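Local structure of surface protein SPB1 (Streptococcus agalactiae, 4UZG) at residues F189-A194 / V207-E212; G169-K174 / G234-V239; E58-I61 / N67-T70. The protein forms the backbone subunit of the group B streptococcus type 2b pilus, whose subunits are probably joined covalently by sortase. One frame throughout, in Å; residues are numbered along the deposited sequence. Where two conformers were deposited one is given.

Interaction 1 (F189-A194 / V207-E212); sequences FVLKNA and VEWGTE. With CA (calcium ion), chain E; EDO (1,2-ethanediol), chain B.
In the prealbumin-like domain, Asn193, just past the end of strand 188-192, lies across the indole of Trp209, which belongs to the short strand 208-210. Asn193 CB sits above the six-membered ring in a CH-pi contact, 3.8 Å from the centroid and 17° off the ring normal. Its amide continues over the same face toward the five-membered ring, with ND2 3.4 Å from Trp209 CD2. The amide plane is tilted 30° from the indole, so the two groups are not a flat stack. With chi1 at 67°, Asn193 CG stands between its own backbone N and carbonyl carbon, and OD1 turns from the ring to accept hydrogen bonds from the backbone N of Thr195 and of Gln197. Near the plane of the indole, Leu191 O approaches the edge at Trp209 CZ3 (3.8 Å), while Leu191 CD2 reaches Trp209 CH2 at 4.2 Å. A calcium ion lies beside Val207, held by Val207 O at 2.3 Å and by Glu208 OE2, together with Asn206 and four waters. The Asn193 OD1 to Thr195 N bond makes the start of this loop an Asx turn, here laid over a tryptophan face at the end of a strand in a prealbumin-like domain.

Interaction 2 (G169-K174 / G234-V239); sequences GQITIK and GTYYLV. With EDO (1,2-ethanediol), chain B.
Ile173 and Leu238 make the tight part of this contact, meeting tip to tip between two sheets of the prealbumin-like domain. Ile173 CD1 comes to 3.7 Å from Leu238 CD2, and Ile173 CG1 follows at 4.0 Å from the same methyl. In Leu238, CG is anti to the carbonyl carbon (chi1 -53°); CD1 continues the extended chain, while CD2 is the other branch, turned to meet Ile173 CD1. The backbones stay well apart, with CA atoms of Ile173 and Leu238 8.7 Å from each other, so side chains alone bridge the strands; Leu191 and Val256 pack on Leu238 from its own sheet. Toward Gly169 and Gly234 the fit is looser. Ile171 CD1 approaches Tyr236 CD2 obliquely at 4.2 Å, and the Tyr236 hydroxyl is held by Lys232 O. A molecule of 1,2-ethanediol, probably from the crystallisation liquor, lies on the side of the Tyr236 ring away from Ile171: its O2 rests 3.6 Å above the ring, nearer the margin than the centre. The diol also clasps the strand backbone, O1 accepting a nearly straight bond from Thr235 N (2.8 Å, 173° at the hydrogen) and O2 donating to Thr235 O at 2.7 Å while accepting from Ala194 N. Alternating inward residues, Ile171 and Ile173 against Tyr236 and Leu238, are the mark of two sheets packed face to face in the beta sandwich of a transthyretin-like domain.

Interaction 3 (E58-I61 / N67-T70); sequences EVTI and NITT. With CA (calcium ion), chain D.
The flat groups that meet between Glu58-Ile61 and Asn67-Thr70 are peptide units, joined edge to edge: Ile61 N donates to Thr69 O (2.9 Å) and Thr69 N to Ile61 O (2.8 Å), each donor lying in the plane of the carbonyl it reaches. This hydrogen-bonded pair belongs to an antiparallel beta hairpin, whose short strand axes make 144° with each other. Thr60 and Thr70, the adjoining non-hydrogen-bonded pair, carry their side chains on one face of the sheet; Ile61 and Thr69 carry theirs on the other, where Ile61 packs against Trp97 and Tyr117.

On the threonine pair's face, Thr60 CG2 touches both Thr70 OG1 at 3.7 Å and, diagonally, Ile68 CG2 at 3.9 Å. With chi1 at 61°, Thr60 OG1 lies between the backbone N and carbonyl carbon, leaving the methyl to make these contacts across the strands. Two waters extend the pairing. One donates to the Glu58 carboxylate at OE2 and also hydrogen-bonds to Thr70 OG1, bridging the two side chains. The other donates to Ile61 O and is bonded to Thr69 OG1, so Ile61 O is gripped by a water as well as by Thr69 N; the CA-H of Ile68 adds a weaker contact to the same oxygen. At the turn, Asp63 OD1 accepts from Asn67 N. The Asn67 side chain, its CG anti to the backbone N (chi1 174°), brings OD1 to 2.4 Å from a calcium ion that is also bound by Ile68 O at 2.4 Å.

Interactions 1 and 2 are parts of one prealbumin-like domain, their centres 11 Å apart, and share a sheet in which strands 188-192 and 234-240 are neighbours. Probable backbone hydrogen bonds join them, Lys192 O to Tyr237 N at 2.8 Å and Val190 N to Val239 O at 3.0 Å, while Leu191 CD1 packs on Leu238 CD2 at 3.5 Å. Both also touch the same 1,2-ethanediol. Interaction 3 stands on the opposite side of the chain's centre, in the large mixed sheet, with its centre about 40 Å from that of interaction 1 and about 42 Å from that of interaction 2. Interactions 1 and 3 each include residues of a separate calcium site.

Interaction 1 (F189-A194 / V207-E212)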
loop_
_atom_site.group_PDB
_atom_site.type_symbol
_atom_site.label_atom_id
_atom_site.label_comp_id
_atom_site.label_asym_id
_atom_site.label_seq_id
_atom_site.Cartn_x
_atom_site.Cartn_y
_atom_site.Cartn_z
ATOM N N PHE A 189 18.044 -3.545 19.167
ATOM C CA PHE A 189 17.070 -4.558 18.764
ATOM C C PHE A 189 17.157 -4.831 17.283
ATOM O O PHE A 189 17.507 -3.955 16.477
ATOM C CB PHE A 189 15.645 -4.071 19.057
ATOM C CG PHE A 189 15.265 -4.103 20.514
ATOM C CD1 PHE A 189 15.623 -3.062 21.366
ATOM C CD2 PHE A 189 14.596 -5.181 21.057
ATOM C CE1 PHE A 189 15.283 -3.092 22.689
ATOM C CE2 PHE A 189 14.271 -5.211 22.392
ATOM C CZ PHE A 189 14.628 -4.178 23.218
ATOM N N VAL A 190 16.764 -6.047 16.927
ATOM C CA VAL A 190 16.368 -6.395 15.577
ATOM C C VAL A 190 14.914 -6.871 15.623
ATOM O O VAL A 190 14.409 -7.258 16.681
ATOM C CB VAL A 190 17.306 -7.450 14.942
ATOM C CG1 VAL A 190 18.710 -6.890 14.812
ATOM C CG2 VAL A 190 17.312 -8.767 15.703
ATOM N N LEU A 191 14.255 -6.818 14.473
ATOM C CA LEU A 191 12.854 -7.224 14.355
ATOM C C LEU A 191 12.767 -8.523 13.570
ATOM O O LEU A 191 13.286 -8.623 12.460
ATOM C CB LEU A 191 12.025 -6.147 13.663
ATOM C CG LEU A 191 10.506 -6.374 13.716
ATOM C CD1 LEU A 191 9.987 -6.199 15.115
ATOM C CD2 LEU A 191 9.786 -5.425 12.754
ATOM N N LYS A 192 12.104 -9.508 14.152
ATOM C CA LYS A 192 11.825 -10.776 13.497
ATOM C C LYS A 192 10.355 -10.839 13.085
ATOM O O LYS A 192 9.478 -10.294 13.782
ATOM C CB LYS A 192 12.159 -11.899 14.488
ATOM C CG LYS A 192 12.348 -13.288 13.943
ATOM C CD LYS A 192 12.693 -14.281 15.028
ATOM C CE LYS A 192 12.942 -15.646 14.454
ATOM N NZ LYS A 192 13.336 -16.572 15.518
ATOM N N ASN A 193 10.097 -11.459 11.941
ATOM C CA ASN A 193 8.734 -11.719 11.515
ATOM C C ASN A 193 8.275 -13.079 12.046
ATOM O O ASN A 193 8.913 -13.654 12.937
ATOM C CB ASN A 193 8.596 -11.558 9.990
ATOM C CG ASN A 193 9.355 -12.601 9.216
ATOM O OD1 ASN A 193 9.808 -13.613 9.761
ATOM N ND2 ASN A 193 9.444 -12.397 7.905
ATOM N N ALA A 194 7.138 -13.559 11.557
ATOM C CA ALA A 194 6.542 -14.805 12.035
ATOM C C ALA A 194 7.037 -16.025 11.297
ATOM O O ALA A 194 6.645 -17.141 11.637
ATOM C CB ALA A 194 5.022 -14.709 11.939
ATOM N N VAL A 207 11.389 -2.736 2.647
ATOM C CA VAL A 207 11.490 -3.743 3.690
ATOM C C VAL A 207 11.913 -5.062 3.087
ATOM O O VAL A 207 11.303 -5.503 2.103
ATOM C CB VAL A 207 10.107 -3.909 4.366
ATOM C CG1 VAL A 207 9.981 -5.195 5.172
ATOM C CG2 VAL A 207 9.760 -2.688 5.219
ATOM N N GLU A 208 12.910 -5.720 3.682
ATOM C CA GLU A 208 13.313 -7.049 3.269
ATOM C C GLU A 208 13.440 -7.940 4.498
ATOM O O GLU A 208 13.686 -7.460 5.618
ATOM C CB GLU A 208 14.641 -6.998 2.522
ATOM C CG GLU A 208 14.499 -6.469 1.082
ATOM C CD GLU A 208 13.750 -7.468 0.178
ATOM O OE1 GLU A 208 14.203 -8.648 0.058
ATOM O OE2 GLU A 208 12.666 -7.154 -0.313
ATOM N N TRP A 209 13.267 -9.235 4.280
ATOM C CA TRP A 209 13.287 -10.237 5.336
ATOM C C TRP A 209 14.347 -11.269 4.990
ATOM O O TRP A 209 14.348 -11.800 3.888
ATOM C CB TRP A 209 11.913 -10.889 5.477
ATOM C CG TRP A 209 10.861 -9.927 5.876
ATOM C CD1 TRP A 209 9.907 -9.383 5.063
ATOM C CD2 TRP A 209 10.692 -9.326 7.162
ATOM N NE1 TRP A 209 9.153 -8.481 5.757
ATOM C CE2 TRP A 209 9.598 -8.430 7.053
ATOM C CE3 TRP A 209 11.333 -9.471 8.401
ATOM C CZ2 TRP A 209 9.154 -7.679 8.133
ATOM C CZ3 TRP A 209 10.888 -8.742 9.457
ATOM C CH2 TRP A 209 9.806 -7.847 9.330
ATOM N N GLY A 210 15.244 -11.556 5.923
ATOM C CA GLY A 210 16.324 -12.482 5.636
ATOM C C GLY A 210 17.095 -12.890 6.862
ATOM O O GLY A 210 16.514 -13.105 7.929
ATOM N N THR A 211 18.393 -13.065 6.707
ATOM C CA THR A 211 19.208 -13.605 7.791
ATOM C C THR A 211 19.361 -12.591 8.927
ATOM O O THR A 211 19.243 -11.375 8.759
ATOM C CB THR A 211 20.606 -13.984 7.317
ATOM O OG1 THR A 211 21.297 -12.769 6.988
ATOM C CG2 THR A 211 20.586 -14.957 6.140
ATOM N N GLU A 212 19.651 -13.116 10.115
ATOM C CA GLU A 212 19.921 -12.261 11.252
ATOM C C GLU A 212 21.175 -11.414 11.003
ATOM O O GLU A 212 21.237 -10.256 11.377
ATOM C CB GLU A 212 20.042 -13.105 12.519
ATOM C CG GLU A 212 20.157 -12.242 13.766
ATOM C CD GLU A 212 20.105 -13.025 15.052
ATOM O OE1 GLU A 212 20.000 -14.272 15.019
ATOM O OE2 GLU A 212 20.175 -12.381 16.114
HETATM CA CA CA E . 10.483 -6.167 0.019
HETATM C C1 EDO B . 3.379 -12.188 9.614
HETATM O O1 EDO B . 2.661 -12.324 10.821
HETATM C C2 EDO B . 4.427 -11.102 9.774
HETATM O O2 EDO B . 5.428 -11.488 10.693
HETATM O O HOH W 1 10.776 -6.212 -2.372
HETATM O O HOH W 2 10.160 -8.261 1.076
HETATM O O HOH W 3 8.433 -7.178 -1.046
HETATM O O HOH W 4 8.614 -4.930 0.745
#

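Interaction 2 (G169-K174 / G234-V239)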
loop_
_atom_site.group_PDB
_atom_site.type_symbol
_atom_site.label_atom_id
_atom_site.label_comp_id
_atom_site.label_asym_id
_atom_site.label_seq_id
_atom_site.Cartn_x
_atom_site.Cartn_y
_atom_site.Cartn_z
ATOM N N GLY A 169 1.646 -0.040 8.662
ATOM C CA GLY A 169 1.688 0.086 10.101
ATOM C C GLY A 169 3.032 0.546 10.636
ATOM O O GLY A 169 4.032 0.615 9.917
ATOM N N GLN A 170 3.017 0.869 11.917
ATOM C CA GLN A 170 4.191 1.374 12.610
ATOM C C GLN A 170 4.289 0.774 14.007
ATOM O O GLN A 170 3.266 0.674 14.703
ATOM C CB GLN A 170 4.096 2.883 12.723
ATOM C CG GLN A 170 5.220 3.561 13.498
ATOM C CD GLN A 170 5.002 5.028 13.520
ATOM O OE1 GLN A 170 4.302 5.553 14.408
ATOM N NE2 GLN A 170 5.542 5.707 12.543
ATOM N N ILE A 171 5.507 0.394 14.386
ATOM C CA ILE A 171 5.793 -0.088 15.729
ATOM C C ILE A 171 6.721 0.927 16.398
ATOM O O ILE A 171 7.822 1.196 15.907
ATOM C CB ILE A 171 6.472 -1.466 15.701
ATOM C CG1 ILE A 171 5.590 -2.505 14.989
ATOM C CG2 ILE A 171 6.817 -1.920 17.120
ATOM C CD1 ILE A 171 6.262 -3.861 14.774
ATOM N N THR A 172 6.280 1.478 17.521
ATOM C CA THR A 172 7.083 2.368 18.348
ATOM C C THR A 172 7.452 1.599 19.617
ATOM O O THR A 172 6.581 1.280 20.430
ATOM C CB THR A 172 6.325 3.646 18.691
ATOM O OG1 THR A 172 5.963 4.313 17.474
ATOM C CG2 THR A 172 7.167 4.587 19.549
ATOM N N ILE A 173 8.731 1.252 19.747
ATOM C CA ILE A 173 9.238 0.480 20.870
ATOM C C ILE A 173 9.729 1.425 21.944
ATOM O O ILE A 173 10.519 2.317 21.655
ATOM C CB ILE A 173 10.417 -0.410 20.426
ATOM C CG1 ILE A 173 10.056 -1.318 19.254
ATOM C CG2 ILE A 173 10.927 -1.242 21.602
ATOM C CD1 ILE A 173 11.291 -1.891 18.510
ATOM N N LYS A 174 9.280 1.225 23.179
ATOM C CA LYS A 174 9.813 1.957 24.320
ATOM C C LYS A 174 10.517 0.992 25.240
ATOM O O LYS A 174 9.942 0.025 25.707
ATOM C CB LYS A 174 8.745 2.691 25.114
ATOM C CG LYS A 174 9.366 3.514 26.270
ATOM C CD LYS A 174 8.382 4.452 26.962
ATOM C CE LYS A 174 7.286 3.690 27.686
ATOM N NZ LYS A 174 6.202 4.581 28.211
ATOM N N GLY A 234 0.540 -8.084 10.956
ATOM C CA GLY A 234 1.047 -9.404 11.284
ATOM C C GLY A 234 1.599 -9.441 12.688
ATOM O O GLY A 234 1.415 -8.534 13.483
ATOM N N THR A 235 2.269 -10.547 12.957
ATOM C CA THR A 235 2.862 -10.796 14.270
ATOM C C THR A 235 4.381 -10.711 14.145
ATOM O O THR A 235 4.972 -11.404 13.320
ATOM C CB THR A 235 2.473 -12.183 14.804
ATOM O OG1 THR A 235 1.054 -12.285 14.843
ATOM C CG2 THR A 235 3.032 -12.398 16.206
ATOM N N TYR A 236 5.004 -9.861 14.943
ATOM C CA TYR A 236 6.431 -9.630 14.903
ATOM C C TYR A 236 7.018 -9.889 16.277
ATOM O O TYR A 236 6.292 -9.985 17.270
ATOM C CB TYR A 236 6.706 -8.184 14.445
ATOM C CG TYR A 236 6.179 -7.906 13.058
ATOM C CD1 TYR A 236 6.940 -8.216 11.946
ATOM C CD2 TYR A 236 4.905 -7.390 12.846
ATOM C CE1 TYR A 236 6.459 -8.000 10.648
ATOM C CE2 TYR A 236 4.415 -7.179 11.574
ATOM C CZ TYR A 236 5.198 -7.465 10.462
ATOM O OH TYR A 236 4.751 -7.265 9.169
ATOM N N TYR A 237 8.340 -9.974 16.332
ATOM C CA TYR A 237 9.032 -10.289 17.575
ATOM C C TYR A 237 10.228 -9.375 17.741
ATOM O O TYR A 237 11.080 -9.267 16.857
ATOM C CB TYR A 237 9.486 -11.762 17.573
ATOM C CG TYR A 237 8.304 -12.708 17.540
ATOM C CD1 TYR A 237 7.746 -13.118 16.336
ATOM C CD2 TYR A 237 7.708 -13.137 18.718
ATOM C CE1 TYR A 237 6.631 -13.943 16.298
ATOM C CE2 TYR A 237 6.577 -13.967 18.690
ATOM C CZ TYR A 237 6.055 -14.368 17.472
ATOM O OH TYR A 237 4.940 -15.181 17.467
ATOM N N LEU A 238 10.285 -8.723 18.897
ATOM C CA LEU A 238 11.373 -7.812 19.227
ATOM C C LEU A 238 12.493 -8.609 19.866
ATOM O O LEU A 238 12.290 -9.204 20.924
ATOM C CB LEU A 238 10.893 -6.753 20.208
ATOM C CG LEU A 238 9.628 -5.973 19.798
ATOM C CD1 LEU A 238 9.202 -5.005 20.888
ATOM C CD2 LEU A 238 9.780 -5.269 18.502
ATOM N N VAL A 239 13.657 -8.617 19.241
ATOM C CA VAL A 239 14.795 -9.400 19.699
ATOM C C VAL A 239 15.895 -8.438 20.167
ATOM O O VAL A 239 16.452 -7.685 19.370
ATOM C CB VAL A 239 15.320 -10.302 18.583
ATOM C CG1 VAL A 239 16.545 -11.079 19.021
ATOM C CG2 VAL A 239 14.232 -11.258 18.089
HETATM C C1 EDO B . 3.379 -12.188 9.614
HETATM O O1 EDO B . 2.661 -12.324 10.821
HETATM C C2 EDO B . 4.427 -11.102 9.774
HETATM O O2 EDO B . 5.428 -11.488 10.693
#

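Interaction 3 (E58-I61 / N67-T70)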
loop_
_atom_site.group_PDB
_atom_site.type_symbol
_atom_site.label_atom_id
_atom_site.label_comp_id
_atom_site.label_asym_id
_atom_site.label_seq_id
_atom_site.Cartn_x
_atom_site.Cartn_y
_atom_site.Cartn_z
ATOM N N GLU A 58 -3.540 -4.284 -17.386
ATOM C CA GLU A 58 -4.350 -5.250 -18.111
ATOM C C GLU A 58 -5.730 -4.601 -18.221
ATOM O O GLU A 58 -6.336 -4.254 -17.201
ATOM C CB GLU A 58 -4.416 -6.591 -17.397
ATOM C CG GLU A 58 -5.206 -7.627 -18.158
ATOM C CD GLU A 58 -4.335 -8.689 -18.784
ATOM O OE1 GLU A 58 -3.167 -8.382 -19.107
ATOM O OE2 GLU A 58 -4.807 -9.831 -18.951
ATOM N N VAL A 59 -6.204 -4.448 -19.452
ATOM C CA VAL A 59 -7.441 -3.736 -19.725
ATOM C C VAL A 59 -8.402 -4.719 -20.394
ATOM O O VAL A 59 -8.077 -5.275 -21.441
ATOM C CB VAL A 59 -7.213 -2.514 -20.637
ATOM C CG1 VAL A 59 -8.499 -1.735 -20.787
ATOM C CG2 VAL A 59 -6.085 -1.632 -20.086
ATOM N N THR A 60 -9.574 -4.917 -19.798
ATOM C CA THR A 60 -10.546 -5.846 -20.336
ATOM C C THR A 60 -11.945 -5.242 -20.372
ATOM O O THR A 60 -12.297 -4.344 -19.592
ATOM C CB THR A 60 -10.612 -7.154 -19.505
ATOM O OG1 THR A 60 -11.009 -6.845 -18.170
ATOM C CG2 THR A 60 -9.313 -7.935 -19.497
ATOM N N ILE A 61 -12.735 -5.801 -21.281
ATOM C CA ILE A 61 -14.157 -5.538 -21.370
ATOM C C ILE A 61 -14.859 -6.878 -21.180
ATOM O O ILE A 61 -14.572 -7.843 -21.891
ATOM C CB ILE A 61 -14.555 -4.914 -22.734
ATOM C CG1 ILE A 61 -13.777 -3.608 -22.978
ATOM C CG2 ILE A 61 -16.059 -4.690 -22.774
ATOM C CD1 ILE A 61 -13.949 -3.064 -24.346
ATOM N N ASN A 67 -18.251 -13.050 -21.239
ATOM C CA ASN A 67 -17.229 -13.054 -22.256
ATOM C C ASN A 67 -16.261 -11.887 -22.053
ATOM O O ASN A 67 -16.691 -10.759 -21.812
ATOM C CB ASN A 67 -17.846 -12.962 -23.652
ATOM C CG ASN A 67 -16.808 -12.809 -24.719
ATOM O OD1 ASN A 67 -15.784 -13.482 -24.686
ATOM N ND2 ASN A 67 -17.024 -11.888 -25.644
ATOM N N ILE A 68 -14.968 -12.168 -22.154
ATOM C CA ILE A 68 -13.920 -11.178 -21.935
ATOM C C ILE A 68 -13.203 -10.845 -23.231
ATOM O O ILE A 68 -12.823 -11.742 -24.005
ATOM C CB ILE A 68 -12.892 -11.716 -20.910
ATOM C CG1 ILE A 68 -13.577 -12.037 -19.576
ATOM C CG2 ILE A 68 -11.745 -10.694 -20.732
ATOM C CD1 ILE A 68 -12.735 -12.842 -18.632
ATOM N N THR A 69 -13.011 -9.554 -23.469
ATOM C CA THR A 69 -12.132 -9.077 -24.520
ATOM C C THR A 69 -10.950 -8.396 -23.837
ATOM O O THR A 69 -11.131 -7.451 -23.083
ATOM C CB THR A 69 -12.850 -8.076 -25.440
ATOM O OG1 THR A 69 -14.016 -8.696 -25.999
ATOM C CG2 THR A 69 -11.946 -7.601 -26.545
ATOM N N THR A 70 -9.747 -8.896 -24.074
ATOM C CA THR A 70 -8.535 -8.277 -23.549
ATOM C C THR A 70 -8.016 -7.286 -24.585
ATOM O O THR A 70 -7.712 -7.681 -25.711
ATOM C CB THR A 70 -7.494 -9.332 -23.219
ATOM O OG1 THR A 70 -8.032 -10.178 -22.195
ATOM C CG2 THR A 70 -6.205 -8.687 -22.748
HETATM CA CA CA D . -13.562 -13.516 -25.516
HETATM O O HOH W 5 -7.050 -10.869 -19.798
HETATM O O HOH W 6 -16.067 -8.645 -24.274
#